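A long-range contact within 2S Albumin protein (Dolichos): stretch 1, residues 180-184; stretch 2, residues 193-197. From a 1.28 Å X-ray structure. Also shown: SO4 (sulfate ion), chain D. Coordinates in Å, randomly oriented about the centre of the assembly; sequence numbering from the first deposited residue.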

ATOM      1  N   GLU A 180      12.901   8.713   2.971  1.00  9.38           N
ATOM      2  CA  GLU A 180      11.907   9.461   3.757  1.00 10.07           C
ATOM      3  C   GLU A 180      12.004  10.913   3.374  1.00 10.35           C
ATOM      4  O   GLU A 180      13.093  11.354   3.050  1.00 12.45           O
ATOM      5  N   PRO A 181      10.897  11.712   3.421  1.00 10.33           N
ATOM      6  CA  PRO A 181       9.524  11.281   3.687  1.00  9.48           C
ATOM      7  C   PRO A 181       8.732  11.215   2.385  1.00  9.13           C
ATOM      8  O   PRO A 181       7.718  11.887   2.163  1.00  9.46           O
ATOM      9  N   GLU A 182       9.227  10.408   1.463  1.00  8.67           N
ATOM     10  CA  GLU A 182       8.572  10.249   0.157  1.00  8.49           C
ATOM     11  C   GLU A 182       7.577   9.073   0.204  1.00  6.44           C
ATOM     12  O   GLU A 182       7.717   8.125   0.970  1.00  6.73           O
ATOM     13  N   ALA A 183       6.627   9.141  -0.703  1.00  8.03           N
ATOM     14  CA  ALA A 183       5.641   8.082  -0.895  1.00  7.49           C
ATOM     15  C   ALA A 183       5.224   8.039  -2.338  1.00  7.10           C
ATOM     16  O   ALA A 183       5.277   9.069  -3.005  1.00  8.41           O
ATOM     17  N   TYR A 184       4.770   6.876  -2.788  1.00  7.42           N
ATOM     18  CA  TYR A 184       4.286   6.681  -4.159  1.00  6.96           C
ATOM     19  C   TYR A 184       2.783   6.406  -4.072  1.00  7.35           C
ATOM     20  O   TYR A 184       2.365   5.550  -3.303  1.00  6.83           O
ATOM     21  N   ARG A 193       4.851  10.718  -7.180  1.00  7.37           N
ATOM     22  CA  ARG A 193       5.705  10.642  -6.019  1.00  7.12           C
ATOM     23  C   ARG A 193       5.490  11.929  -5.245  1.00  7.67           C
ATOM     24  O   ARG A 193       5.528  13.004  -5.825  1.00  9.07           O
ATOM     25  N   ILE A 194       5.268  11.768  -3.932  1.00  8.15           N
ATOM     26  CA  ILE A 194       5.084  12.941  -3.061  1.00  9.37           C
ATOM     27  C   ILE A 194       6.145  12.899  -1.967  1.00  9.11           C
ATOM     28  O   ILE A 194       6.617  11.883  -1.576  1.00 10.86           O
ATOM     29  N   LYS A 195       6.379  14.080  -1.415  1.00  8.08           N
ATOM     30  CA  LYS A 195       7.055  14.299  -0.132  1.00  8.40           C
ATOM     31  C   LYS A 195       5.924  14.721   0.815  1.00  8.13           C
ATOM     32  O   LYS A 195       5.335  15.738   0.605  1.00 11.50           O
ATOM     33  N   PHE A 196       5.651  13.914   1.813  1.00  7.29           N
ATOM     34  CA  PHE A 196       4.522  14.164   2.704  1.00  8.15           C
ATOM     35  C   PHE A 196       5.007  14.693   4.026  1.00  9.44           C
ATOM     36  O   PHE A 196       6.109  14.378   4.467  1.00  9.66           O
ATOM     37  N   THR A 197       4.113  15.456   4.666  1.00  8.35           N
ATOM     38  CA  THR A 197       4.418  16.226   5.888  1.00  8.80           C
ATOM     39  C   THR A 197       3.333  15.972   6.930  1.00  7.57           C
ATOM     40  O   THR A 197       2.323  16.700   7.001  1.00  9.04           O
TER

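The strongest side-chain contact is a salt bridge between E182 and R193. R193 NH1 donates a hydrogen bond to E182 OE1 at 2.8 Å, and the carboxylate oxygen lies at the edge of the guanidinium, near its plane. E182 adopts m and t for chi1 and chi2. R193 is t, t, p over chi1 to chi3, and the turn at chi3 helps set the course of its guanidinium end.

A sulfate ion, probably from the crystallisation liquor, sits beside this pair. Y184 OH donates a hydrogen bond to sulfate O2 at 2.7 Å. The same sulfate oxygen lies over one face of the R193 guanidinium, and R193 NE is 3.4 Å from sulfate O4.

The backbone holds these groups in register. The strands run antiparallel, and A183 and I194 form the hydrogen-bonded pair: A183 N to I194 O and I194 N to A183 O, both 2.9 Å. Beyond them, F196 N donates to P181 O, also at 2.9 Å.

E182, Y184, R193 and K195 place their side chains on one face of the sheet. Y184 has chi1 m, and R193 CG lies over one face of its ring. Y184 OH is 3.5 Å from R193 CD. K195 is extended, t at all four chi angles. K195 CG meets P181 CG at 3.5 Å. The CA-to-CB bond of P181 points toward the other stretch, and a cis peptide bond precedes this residue.

A183 and I194 occupy the other face. A183 CB touches I194 CG1 at 4.0 Å; I194 is p, t. F196 starts sideways, but with chi1 p its ring comes nearer. F196 CD1 lies 3.9 Å from A183 CB, adding a second apolar contact to this small methyl. E182 O approaches the edge of the F196 ring, 3.8 Å from F196 CE1.

E180 and T197 make no contact across the stretches.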

ATOM      1  CB  GLU A 180      12.164   9.287   5.242  1.00 11.71           C
ATOM      2  CG  GLU A 180      11.888   7.871   5.728  1.00 14.16           C
ATOM      3  CD  GLU A 180      11.956   7.821   7.244  1.00 15.92           C
ATOM      4  OE1 GLU A 180      12.845   8.449   7.800  1.00 25.16           O
ATOM      5  OE2 GLU A 180      11.194   7.122   7.836  1.00 18.88           O
ATOM      6  CB  PRO A 181       9.026  12.456   4.494  1.00 10.63           C
ATOM      7  CG  PRO A 181       9.662  13.650   3.834  1.00 11.83           C
ATOM      8  CD  PRO A 181      10.982  13.171   3.269  1.00 13.05           C
ATOM      9  CB  GLU A 182       9.560  10.118  -0.981  1.00  8.24           C
ATOM     10  CG  GLU A 182      10.459  11.297  -1.078  1.00 10.39           C
ATOM     11  CD  GLU A 182      11.435  11.358  -2.234  1.00 10.00           C
ATOM     12  OE1 GLU A 182      11.532  10.409  -3.016  1.00 10.27           O
ATOM     13  OE2 GLU A 182      12.142  12.410  -2.280  1.00 15.55           O
ATOM     14  CB  ALA A 183       4.444   8.283  -0.018  1.00  8.09           C
ATOM     15  CB  TYR A 184       4.978   5.494  -4.811  1.00  7.66           C
ATOM     16  CG  TYR A 184       6.399   5.732  -5.101  1.00  6.39           C
ATOM     17  CD1 TYR A 184       7.370   5.470  -4.164  1.00  7.58           C
ATOM     18  CD2 TYR A 184       6.803   6.270  -6.309  1.00  8.51           C
ATOM     19  CE1 TYR A 184       8.701   5.779  -4.423  1.00  7.86           C
ATOM     20  CE2 TYR A 184       8.123   6.577  -6.568  1.00  7.20           C
ATOM     21  CZ  TYR A 184       9.105   6.256  -5.653  1.00  7.87           C
ATOM     22  OH  TYR A 184      10.424   6.553  -5.861  1.00  9.39           O
ATOM     23  CB  ARG A 193       7.146  10.452  -6.411  1.00  7.60           C
ATOM     24  CG  ARG A 193       8.107  10.421  -5.230  1.00  8.66           C
ATOM     25  CD  ARG A 193       9.456   9.897  -5.567  1.00 10.79           C
ATOM     26  NE  ARG A 193      10.083  10.649  -6.634  1.00 12.24           N
ATOM     27  CZ  ARG A 193      11.389  10.980  -6.743  1.00 12.59           C
ATOM     28  NH1 ARG A 193      12.212  10.841  -5.712  1.00 12.57           N
ATOM     29  NH2 ARG A 193      11.854  11.471  -7.886  1.00 12.97           N
ATOM     30  CB  ILE A 194       3.650  12.986  -2.475  1.00 10.62           C
ATOM     31  CG1 ILE A 194       3.412  11.854  -1.485  1.00 11.78           C
ATOM     32  CG2 ILE A 194       2.629  13.064  -3.590  1.00 14.28           C
ATOM     33  CD1 ILE A 194       2.100  12.077  -0.702  1.00 12.83           C
ATOM     34  CB  LYS A 195       8.122  15.378  -0.219  1.00 10.82           C
ATOM     35  CG  LYS A 195       8.946  15.617   1.000  0.50 13.97           C
ATOM     36  CD  LYS A 195      10.036  16.644   0.727  0.50 13.00           C
ATOM     37  CE  LYS A 195      10.981  16.742   1.906  0.50 19.62           C
ATOM     38  NZ  LYS A 195      11.757  17.997   1.967  0.50 21.81           N
ATOM     39  CB  PHE A 196       3.586  12.961   2.849  1.00  7.47           C
ATOM     40  CG  PHE A 196       4.146  11.761   3.565  1.00  8.82           C
ATOM     41  CD1 PHE A 196       4.957  10.827   2.908  1.00  8.53           C
ATOM     42  CD2 PHE A 196       3.963  11.581   4.898  1.00  9.88           C
ATOM     43  CE1 PHE A 196       5.530   9.748   3.581  1.00  9.21           C
ATOM     44  CE2 PHE A 196       4.486  10.502   5.547  1.00  9.78           C
ATOM     45  CZ  PHE A 196       5.317   9.607   4.918  1.00  8.95           C
ATOM     46  CB  THR A 197       4.571  17.710   5.598  1.00  9.10           C
ATOM     47  OG1 THR A 197       3.358  18.239   5.065  1.00  9.38           O
ATOM     48  CG2 THR A 197       5.727  17.991   4.678  1.00 11.15           C
TER
HETATM   49  S   SO4 D 301      10.236   7.852  -9.455  1.00  8.85           S
HETATM   50  O1  SO4 D 301      11.207   8.166 -10.445  1.00 10.99           O
HETATM   51  O2  SO4 D 301      10.939   7.755  -8.222  1.00 10.66           O
HETATM   52  O3  SO4 D 301       9.648   6.642  -9.720  1.00 10.82           O
HETATM   53  O4  SO4 D 301       9.194   8.834  -9.357  1.00 12.92           O